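Local coordinates for protein 2-oxoglutarate dehydrogenase E3 component (Thermus thermophilus, PDB 2YQU) that probably reoxidises dihydrolipoyl groups of 2-oxo acid dehydrogenase complexes, using NAD(+) as electron acceptor and one bound FAD per subunit, at residues P167-V172 against V250-R255; E345-G350 against D409-A414; Y363-F368 against F385-A390; S371-A376 against P435-I440. All coordinates share one frame; numbering follows the deposited sequence.

Contact 1. Residues P167-V172 against V250-R255; sequences PKRLIV and VLEADR
In the parallel sheet of the NAD-binding domain, Leu170 and Arg255 form a parallel beta bridge, where strand 255-258 joins strand 169-173. Ile171 N gives its hydrogen to Arg255 O at 3.2 Å. Two residues before Ile171, Arg169 O takes two amides, Asp254 N at 3.0 Å and, weakly, Arg255 N at 3.4 Å. Asp254 answers with its side chain. Its CG is anti to its own carbonyl carbon (chi1 -62°), which turns the carboxylate toward the backbone at Lys168 and Arg169. OD1 of Asp254 then accepts Arg169 N at 2.9 Å, using the lone pair that faces away from OD2. A water donates to the same OD1 and accepts from Lys168 NZ and Arg169 NE, so two cationic side chains reach the acid through one water. Strand 169-173 leads into the turn and helix that carry Gly174, Gly176 and Gly179, a Rossmann-type GxGxxG pattern predicted to bind NAD(+). Strand 250-253 is the last of a three-stranded antiparallel sheet, and at Asp254 the chain turns from it into the parallel sheet. Glu252 O sits over one face of the Arg169 guanidinium, 3.3 Å above its plane and over its centre. The Glu252 carboxylate stands 82° to that plane, and its OE2 stays 4.2 Å from Arg169 NH2, too far for a salt bridge. Ile171 fills the apolar side: its CD1 meets Leu251 CB at 3.6 Å and Ala253 CB at 3.7 Å. Arg255 CG rests on Pro167 CB, while its guanidinium goes on to a salt bridge with Glu165 and a hydrogen bond to Glu152 O.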
# COMPACT_ATOMS: atom_id res chain seq x y z
N PRO A 167 17.25 -11.04 -24.36
CA PRO A 167 17.75 -10.41 -25.59
C PRO A 167 18.89 -9.46 -25.26
O PRO A 167 18.75 -8.63 -24.37
CB PRO A 167 16.53 -9.65 -26.12
CG PRO A 167 15.68 -9.41 -24.93
CD PRO A 167 15.91 -10.55 -23.99
N LYS A 168 20.02 -9.59 -25.96
CA LYS A 168 21.12 -8.66 -25.75
C LYS A 168 20.66 -7.23 -26.02
O LYS A 168 20.98 -6.32 -25.26
CB LYS A 168 22.33 -9.02 -26.61
CG LYS A 168 23.56 -8.18 -26.29
CD LYS A 168 24.81 -8.66 -27.05
CE LYS A 168 25.71 -7.49 -27.41
NZ LYS A 168 25.21 -6.76 -28.62
N ARG A 169 19.88 -7.05 -27.08
CA ARG A 169 19.29 -5.76 -27.43
C ARG A 169 17.79 -5.95 -27.68
O ARG A 169 17.39 -6.81 -28.45
CB ARG A 169 19.98 -5.17 -28.67
CG ARG A 169 21.42 -4.71 -28.43
CD ARG A 169 22.03 -3.91 -29.58
NE ARG A 169 22.24 -4.71 -30.79
CZ ARG A 169 22.62 -4.21 -31.97
NH1 ARG A 169 22.84 -2.91 -32.14
NH2 ARG A 169 22.78 -5.03 -33.01
N LEU A 170 16.98 -5.15 -26.99
CA LEU A 170 15.53 -5.15 -27.19
C LEU A 170 15.10 -3.74 -27.56
O LEU A 170 15.49 -2.78 -26.91
CB LEU A 170 14.83 -5.59 -25.90
CG LEU A 170 13.30 -5.44 -25.86
CD1 LEU A 170 12.67 -6.34 -26.90
CD2 LEU A 170 12.78 -5.76 -24.48
N ILE A 171 14.31 -3.60 -28.62
CA ILE A 171 13.67 -2.33 -28.94
C ILE A 171 12.18 -2.50 -28.66
O ILE A 171 11.57 -3.45 -29.12
CB ILE A 171 13.90 -1.92 -30.41
CG1 ILE A 171 15.39 -1.66 -30.66
CG2 ILE A 171 13.08 -0.68 -30.76
CD1 ILE A 171 15.76 -1.57 -32.12
N VAL A 172 11.63 -1.58 -27.89
CA VAL A 172 10.19 -1.50 -27.67
C VAL A 172 9.64 -0.34 -28.51
O VAL A 172 10.00 0.82 -28.32
CB VAL A 172 9.86 -1.25 -26.18
CG1 VAL A 172 8.36 -1.17 -25.96
CG2 VAL A 172 10.50 -2.32 -25.28
N VAL A 250 18.46 3.47 -39.02
CA VAL A 250 18.10 2.07 -38.85
C VAL A 250 18.70 1.56 -37.55
O VAL A 250 19.90 1.67 -37.32
CB VAL A 250 18.62 1.21 -40.03
CG1 VAL A 250 18.21 -0.25 -39.86
CG2 VAL A 250 18.13 1.76 -41.36
N LEU A 251 17.84 1.02 -36.69
CA LEU A 251 18.27 0.38 -35.46
C LEU A 251 18.19 -1.12 -35.64
O LEU A 251 17.34 -1.63 -36.37
CB LEU A 251 17.40 0.82 -34.28
CG LEU A 251 17.50 2.29 -33.88
CD1 LEU A 251 16.46 2.61 -32.81
CD2 LEU A 251 18.89 2.64 -33.38
N GLU A 252 19.10 -1.84 -34.99
CA GLU A 252 19.11 -3.29 -35.02
C GLU A 252 18.99 -3.80 -33.59
O GLU A 252 19.52 -3.19 -32.66
CB GLU A 252 20.41 -3.80 -35.65
CG GLU A 252 20.30 -4.02 -37.15
CD GLU A 252 21.64 -4.11 -37.85
OE1 GLU A 252 21.71 -3.78 -39.06
OE2 GLU A 252 22.63 -4.51 -37.20
N ALA A 253 18.29 -4.92 -33.43
CA ALA A 253 18.15 -5.57 -32.13
C ALA A 253 17.89 -7.07 -32.29
O ALA A 253 17.61 -7.55 -33.39
CB ALA A 253 17.04 -4.91 -31.33
N ASP A 254 17.99 -7.81 -31.20
CA ASP A 254 17.72 -9.25 -31.20
C ASP A 254 16.22 -9.54 -31.22
O ASP A 254 15.78 -10.53 -31.80
CB ASP A 254 18.35 -9.90 -29.98
CG ASP A 254 19.85 -9.75 -29.96
OD1 ASP A 254 20.35 -8.83 -29.29
OD2 ASP A 254 20.60 -10.52 -30.61
N ARG A 255 15.46 -8.71 -30.53
CA ARG A 255 14.00 -8.77 -30.53
C ARG A 255 13.46 -7.36 -30.61
O ARG A 255 14.08 -6.42 -30.12
CB ARG A 255 13.47 -9.43 -29.25
CG ARG A 255 14.10 -10.76 -28.88
CD ARG A 255 13.63 -11.94 -29.71
NE ARG A 255 14.37 -13.15 -29.37
CZ ARG A 255 14.29 -14.30 -30.03
NH1 ARG A 255 13.52 -14.42 -31.10
NH2 ARG A 255 15.01 -15.34 -29.62
O HOH W 1 22.58 -7.69 -30.05

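Contact 2. Residues E345-G350 against D409-A414; sequences EIAAVG and DVLAEA
Ala347 CB meets Leu411 CD2 at 3.7 Å, and two residues on Val349 CG1 meets Ala414 CB at 4.2 Å. Through these apolar contacts strand 345-350 packs on helix 407-419. The two run almost parallel, 8° apart, with their segment axes 9.1 Å from each other. No direct hydrogen bond joins the segments; the polar link is made by Glu345 and water. Its CB points at the helix. CG is anti to the carbonyl carbon (chi1 -64°), and the chain beyond it is extended, which carries CD toward the first turn of the helix. There Glu345 OE1 lies 3.7 Å from Asp409 N and accepts a weak hydrogen bond from Gly408 N. One water donates to both Glu345 OE1 and Asp409 OD1, and a second donates to both Glu345 OE2 and Asp409 OD2. The two acids thus face each other through a pair of waters, with Glu345 OE1 4.6 Å from Asp409 OD1. OE2 of Glu345 also forms a salt bridge with Arg375 of the second subunit. That charge and the helix N terminus may favour an ionised Glu345, against the opposing effect of the nearby Asp409 carboxylate. Strand 345-350 lies between strands 338-340 and 397-404 of the antiparallel sheet. Val400 on the latter touches both Leu411 and Ala414, and Ile346, pointing away from helix 407-419, packs on helix 208-221.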
# COMPACT_ATOMS: atom_id res chain seq x y z
N GLU A 345 6.56 2.66 -8.98
CA GLU A 345 5.24 2.63 -9.60
C GLU A 345 4.86 4.04 -10.06
O GLU A 345 5.40 5.03 -9.59
CB GLU A 345 4.18 2.02 -8.67
CG GLU A 345 4.47 0.56 -8.36
CD GLU A 345 3.39 -0.19 -7.59
OE1 GLU A 345 2.39 0.39 -7.13
OE2 GLU A 345 3.56 -1.42 -7.46
N ILE A 346 3.95 4.09 -11.02
CA ILE A 346 3.47 5.33 -11.61
C ILE A 346 1.96 5.20 -11.62
O ILE A 346 1.44 4.16 -12.01
CB ILE A 346 4.04 5.47 -13.04
CG1 ILE A 346 5.57 5.28 -13.04
CG2 ILE A 346 3.67 6.79 -13.65
CD1 ILE A 346 6.18 5.09 -14.39
N ALA A 347 1.24 6.23 -11.19
CA ALA A 347 -0.22 6.10 -11.14
C ALA A 347 -1.00 7.40 -11.33
O ALA A 347 -0.49 8.50 -11.12
CB ALA A 347 -0.64 5.42 -9.85
N ALA A 348 -2.25 7.24 -11.73
CA ALA A 348 -3.19 8.33 -11.91
C ALA A 348 -4.59 7.88 -11.53
O ALA A 348 -5.00 6.77 -11.82
CB ALA A 348 -3.19 8.80 -13.35
N VAL A 349 -5.32 8.77 -10.89
CA VAL A 349 -6.74 8.55 -10.65
C VAL A 349 -7.46 9.90 -10.77
O VAL A 349 -6.92 10.95 -10.40
CB VAL A 349 -7.01 7.83 -9.30
CG1 VAL A 349 -6.59 8.68 -8.13
CG2 VAL A 349 -8.48 7.43 -9.18
N GLY A 350 -8.67 9.86 -11.30
CA GLY A 350 -9.43 11.07 -11.55
C GLY A 350 -8.78 11.88 -12.66
O GLY A 350 -8.10 11.32 -13.52
N ASP A 409 -0.13 1.19 -4.55
CA ASP A 409 -0.71 0.76 -3.27
C ASP A 409 -1.21 1.95 -2.46
O ASP A 409 -2.25 1.90 -1.83
CB ASP A 409 0.30 -0.01 -2.43
CG ASP A 409 0.71 -1.33 -3.05
OD1 ASP A 409 -0.02 -1.87 -3.91
OD2 ASP A 409 1.76 -1.90 -2.70
N VAL A 410 -0.43 3.03 -2.46
CA VAL A 410 -0.80 4.23 -1.73
C VAL A 410 -2.05 4.86 -2.33
O VAL A 410 -2.96 5.29 -1.60
CB VAL A 410 0.36 5.27 -1.71
CG1 VAL A 410 -0.09 6.58 -1.08
CG2 VAL A 410 1.56 4.70 -0.94
N LEU A 411 -2.13 4.88 -3.66
CA LEU A 411 -3.24 5.57 -4.32
C LEU A 411 -4.53 4.74 -4.35
O LEU A 411 -5.55 5.24 -4.82
CB LEU A 411 -2.85 6.01 -5.73
CG LEU A 411 -2.46 7.48 -5.88
CD1 LEU A 411 -1.42 7.86 -4.83
CD2 LEU A 411 -1.95 7.74 -7.29
N ALA A 412 -4.50 3.51 -3.85
CA ALA A 412 -5.72 2.77 -3.53
C ALA A 412 -6.62 3.60 -2.63
O ALA A 412 -7.82 3.67 -2.85
CB ALA A 412 -5.40 1.43 -2.88
N GLU A 413 -6.02 4.22 -1.62
CA GLU A 413 -6.74 5.12 -0.73
C GLU A 413 -7.29 6.36 -1.44
O GLU A 413 -8.38 6.85 -1.11
CB GLU A 413 -5.81 5.55 0.40
CG GLU A 413 -6.51 6.22 1.55
CD GLU A 413 -5.55 6.88 2.50
OE1 GLU A 413 -4.39 6.43 2.60
OE2 GLU A 413 -5.97 7.85 3.15
N ALA A 414 -6.53 6.88 -2.40
CA ALA A 414 -6.93 8.05 -3.17
C ALA A 414 -8.14 7.75 -4.03
O ALA A 414 -9.06 8.58 -4.15
CB ALA A 414 -5.78 8.52 -4.05
O HOH W 2 0.28 -1.60 -6.64
O HOH W 3 3.88 -2.21 -5.02

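Contact 3. Residues Y363-F368 against F385-A390; sequences YKVGKF and FIKVLA
Strands 363-368 and 385-390 run antiparallel, 161° apart, with their axes 4.6 Å from each other at the closest point. Lys364 with Ala390, Gly366 with Val388 and Phe368 with Ile386 are hydrogen-bonded pairs, each closed by two backbone bonds. In the middle one, Gly366 N reaches Val388 O at 2.9 Å and Val388 N reaches Gly366 O at 2.8 Å. Lys367 with Lys387 is a non-hydrogen-bonded pair, its CA atoms 4.3 Å apart. Its side chains share one face of the sheet with Val365 and Leu389. With CG of Phe385 between its backbone N and carbonyl carbon (chi1 65°), the ring presents a face to the extended Lys367 chain. Lys367 CE sits 3.6 Å above the ring plane of Phe385, toward the rim near CG, a CH-pi contact. NZ of Lys367 lies 4.2 Å from the Phe385 ring centroid and only 6° off the ring normal, a cation-pi contact. Farther along, Leu389 CD2 touches Val365 CG2 at 3.8 Å, the two side chains side by side. Lys387 bends at chi3, and its NZ makes salt bridges to Glu209, Glu353 and Asp207. Tyr363 OH bonds to Glu353. On the opposite face Lys364 NZ makes a salt bridge with Asp395, Phe368, Ile386 and Val388 pack on helix 438-449, and Ile386 also meets helix 407-419. This is the outer strand pair of the five-stranded antiparallel sheet of the dimerisation domain, which carries helices against its face.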
# COMPACT_ATOMS: atom_id res chain seq x y z
N TYR A 363 -8.47 24.87 -9.89
CA TYR A 363 -7.99 23.91 -8.90
C TYR A 363 -6.76 24.37 -8.13
O TYR A 363 -6.06 25.32 -8.52
CB TYR A 363 -7.72 22.54 -9.56
CG TYR A 363 -6.62 22.56 -10.61
CD1 TYR A 363 -5.34 22.12 -10.31
CD2 TYR A 363 -6.87 23.01 -11.90
CE1 TYR A 363 -4.33 22.14 -11.26
CE2 TYR A 363 -5.87 23.04 -12.86
CZ TYR A 363 -4.60 22.60 -12.54
OH TYR A 363 -3.60 22.61 -13.48
N LYS A 364 -6.52 23.68 -7.02
CA LYS A 364 -5.32 23.84 -6.20
C LYS A 364 -4.49 22.57 -6.30
O LYS A 364 -5.03 21.47 -6.43
CB LYS A 364 -5.69 24.10 -4.74
CG LYS A 364 -6.86 25.04 -4.55
CD LYS A 364 -7.29 25.13 -3.09
CE LYS A 364 -8.20 23.98 -2.68
NZ LYS A 364 -8.62 24.05 -1.26
N VAL A 365 -3.17 22.74 -6.24
CA VAL A 365 -2.22 21.65 -6.33
C VAL A 365 -1.55 21.49 -4.97
O VAL A 365 -1.04 22.47 -4.40
CB VAL A 365 -1.16 21.94 -7.41
CG1 VAL A 365 -0.05 20.90 -7.39
CG2 VAL A 365 -1.81 22.02 -8.80
N GLY A 366 -1.56 20.27 -4.46
CA GLY A 366 -0.82 19.90 -3.26
C GLY A 366 0.15 18.79 -3.62
O GLY A 366 -0.24 17.81 -4.24
N LYS A 367 1.41 18.93 -3.23
CA LYS A 367 2.44 17.98 -3.61
C LYS A 367 3.36 17.70 -2.43
O LYS A 367 3.82 18.62 -1.76
CB LYS A 367 3.23 18.52 -4.80
CG LYS A 367 4.23 17.56 -5.39
CD LYS A 367 4.63 18.02 -6.79
CE LYS A 367 6.01 17.54 -7.17
NZ LYS A 367 6.43 18.12 -8.48
N PHE A 368 3.60 16.42 -2.17
CA PHE A 368 4.52 15.99 -1.13
C PHE A 368 5.51 14.98 -1.71
O PHE A 368 5.11 13.99 -2.34
CB PHE A 368 3.76 15.38 0.05
CG PHE A 368 4.58 15.28 1.29
CD1 PHE A 368 4.75 16.40 2.10
CD2 PHE A 368 5.19 14.09 1.65
CE1 PHE A 368 5.51 16.31 3.24
CE2 PHE A 368 5.93 14.00 2.81
CZ PHE A 368 6.10 15.11 3.60
N PHE A 385 6.94 11.56 -5.88
CA PHE A 385 6.02 12.47 -5.22
C PHE A 385 4.59 11.97 -5.39
O PHE A 385 4.31 11.11 -6.22
CB PHE A 385 6.13 13.88 -5.81
CG PHE A 385 5.71 13.97 -7.26
CD1 PHE A 385 4.38 14.20 -7.60
CD2 PHE A 385 6.65 13.83 -8.28
CE1 PHE A 385 3.99 14.28 -8.94
CE2 PHE A 385 6.27 13.91 -9.62
CZ PHE A 385 4.93 14.14 -9.94
N ILE A 386 3.69 12.51 -4.58
CA ILE A 386 2.26 12.40 -4.83
C ILE A 386 1.67 13.81 -4.87
O ILE A 386 2.05 14.67 -4.09
CB ILE A 386 1.54 11.53 -3.77
CG1 ILE A 386 2.03 10.08 -3.85
CG2 ILE A 386 0.01 11.58 -3.96
CD1 ILE A 386 1.54 9.19 -2.73
N LYS A 387 0.74 14.01 -5.80
CA LYS A 387 0.12 15.28 -6.07
C LYS A 387 -1.39 15.09 -5.98
O LYS A 387 -1.95 14.17 -6.58
CB LYS A 387 0.55 15.73 -7.47
CG LYS A 387 -0.27 16.81 -8.10
CD LYS A 387 0.47 17.46 -9.27
CE LYS A 387 0.23 16.72 -10.59
NZ LYS A 387 0.87 17.43 -11.76
N VAL A 388 -2.05 15.94 -5.19
CA VAL A 388 -3.50 15.98 -5.09
C VAL A 388 -4.01 17.26 -5.77
O VAL A 388 -3.53 18.35 -5.51
CB VAL A 388 -3.96 15.94 -3.62
CG1 VAL A 388 -5.48 16.19 -3.50
CG2 VAL A 388 -3.57 14.61 -2.98
N LEU A 389 -5.00 17.09 -6.64
CA LEU A 389 -5.65 18.21 -7.30
C LEU A 389 -7.03 18.38 -6.66
O LEU A 389 -7.79 17.44 -6.63
CB LEU A 389 -5.79 17.93 -8.79
CG LEU A 389 -4.49 17.52 -9.48
CD1 LEU A 389 -4.70 17.29 -10.96
CD2 LEU A 389 -3.41 18.56 -9.25
N ALA A 390 -7.33 19.56 -6.14
CA ALA A 390 -8.62 19.80 -5.49
C ALA A 390 -9.31 21.04 -6.05
O ALA A 390 -8.65 22.01 -6.42
CB ALA A 390 -8.43 19.95 -3.99

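Contact 4. Residues S371-A376 against P435-I440; sequences SASGRA and PSLSEI
Arg375 lies over the chain at Pro435 and hooks its carbonyl. Its CG is anti to the backbone N (chi1 -171°), and a bend at chi2 (62°) lays CD against Pro435 O at 3.3 Å. NH2 of Arg375 then donates to Pro435 O at 2.8 Å, on a lone pair in the carbonyl plane; the acceptor lies 21° out of the guanidinium plane. NE of Arg375 makes a salt bridge to Glu53 of the second subunit. Ser373 is the N-cap of helix 374-379. Ser373 OG, anti to the backbone N, accepts Ala376 N at 3.0 Å, and Ser373 CB packs on Ile440 CD1 at 3.7 Å. A water joins Ser373 OG to Ser436 O. Leu437 CD2 closes on Ala376 CB at 4.0 Å. A second water accepts from Arg375 N and donates to Glu439 OE2, which also takes Ser436 N at 2.9 Å. Pro435 follows a cis peptide bond and touches a bound FAD. Glu439 OE1 bonds to ND1 of His434, the predicted proton acceptor, in the His-Glu arrangement of disulfide oxidoreductase active sites at the subunit interface.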
# COMPACT_ATOMS: atom_id res chain seq x y z
N SER A 371 11.06 12.30 -0.67
CA SER A 371 12.28 12.71 0.03
C SER A 371 12.00 13.22 1.44
O SER A 371 12.88 13.19 2.29
CB SER A 371 13.01 13.80 -0.76
OG SER A 371 12.20 14.93 -0.94
N ALA A 372 10.77 13.68 1.67
CA ALA A 372 10.36 14.14 3.00
C ALA A 372 9.64 13.06 3.83
O ALA A 372 9.16 13.35 4.93
CB ALA A 372 9.47 15.37 2.85
N SER A 373 9.55 11.83 3.30
CA SER A 373 8.86 10.72 3.97
C SER A 373 9.81 9.90 4.84
O SER A 373 10.81 9.38 4.34
CB SER A 373 8.22 9.80 2.93
OG SER A 373 7.87 8.56 3.52
N GLY A 374 9.49 9.77 6.13
CA GLY A 374 10.27 8.95 7.04
C GLY A 374 10.37 7.51 6.58
O GLY A 374 11.46 6.95 6.52
N ARG A 375 9.23 6.93 6.22
CA ARG A 375 9.20 5.55 5.76
C ARG A 375 9.99 5.36 4.46
O ARG A 375 10.74 4.40 4.34
CB ARG A 375 7.75 5.09 5.58
CG ARG A 375 7.59 3.61 5.30
CD ARG A 375 8.09 2.69 6.42
NE ARG A 375 7.81 1.28 6.16
CZ ARG A 375 6.61 0.70 6.28
NH1 ARG A 375 6.47 -0.58 6.00
NH2 ARG A 375 5.56 1.39 6.68
N ALA A 376 9.84 6.27 3.51
CA ALA A 376 10.58 6.18 2.25
C ALA A 376 12.08 6.23 2.51
O ALA A 376 12.83 5.44 1.95
CB ALA A 376 10.18 7.29 1.31
N PRO A 435 5.34 5.01 10.79
CA PRO A 435 5.72 5.66 9.53
C PRO A 435 5.24 4.83 8.35
O PRO A 435 5.51 3.64 8.30
CB PRO A 435 7.26 5.65 9.58
CG PRO A 435 7.62 4.56 10.59
CD PRO A 435 6.37 4.05 11.23
N SER A 436 4.53 5.45 7.41
CA SER A 436 4.02 4.73 6.25
C SER A 436 4.02 5.64 5.03
O SER A 436 3.98 6.86 5.15
CB SER A 436 2.62 4.21 6.52
OG SER A 436 1.67 5.25 6.52
N LEU A 437 4.05 5.01 3.86
CA LEU A 437 4.01 5.74 2.61
C LEU A 437 2.68 6.48 2.45
O LEU A 437 2.64 7.50 1.76
CB LEU A 437 4.27 4.79 1.42
CG LEU A 437 5.70 4.21 1.34
CD1 LEU A 437 5.80 3.28 0.16
CD2 LEU A 437 6.78 5.28 1.26
N SER A 438 1.62 6.01 3.11
CA SER A 438 0.30 6.68 3.06
C SER A 438 0.36 8.11 3.60
O SER A 438 -0.42 8.96 3.20
CB SER A 438 -0.78 5.89 3.82
OG SER A 438 -0.59 5.97 5.22
N GLU A 439 1.30 8.38 4.50
CA GLU A 439 1.47 9.74 4.99
C GLU A 439 1.88 10.73 3.88
O GLU A 439 1.67 11.92 4.03
CB GLU A 439 2.50 9.78 6.11
CG GLU A 439 2.12 9.00 7.35
CD GLU A 439 3.25 8.99 8.36
OE1 GLU A 439 3.13 9.72 9.36
OE2 GLU A 439 4.26 8.30 8.12
N ILE A 440 2.48 10.24 2.80
CA ILE A 440 2.79 11.09 1.64
C ILE A 440 1.49 11.60 1.01
O ILE A 440 1.38 12.77 0.65
CB ILE A 440 3.65 10.34 0.61
CG1 ILE A 440 4.98 9.89 1.25
CG2 ILE A 440 3.89 11.20 -0.65
CD1 ILE A 440 5.73 8.89 0.42
O HOH W 4 5.87 8.75 5.03
O HOH W 5 6.91 8.56 7.65

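From the N terminus, contact 1 comes first. It closes a loop of 77 residues within the NAD-binding domain and shares no part of the chain with the rest; its centre is about 33 Å from that of contact 2. The dimerisation domain then opens contacts 2, 3 and 4 in turn, at 345, 363 and 371. Contact 3 closes first, at 385-390, wholly within the span of contact 2, which closes at 409-414. Contact 4 closes last, at 435-440, and crosses both. Ile386 of contact 3 packs on Val410 and Leu411 of contact 2 and on Ile440 of contact 4. The sheet, helix 407-419 and helix 438-449 are thereby joined, and contacts 2 and 4 both touch the second subunit.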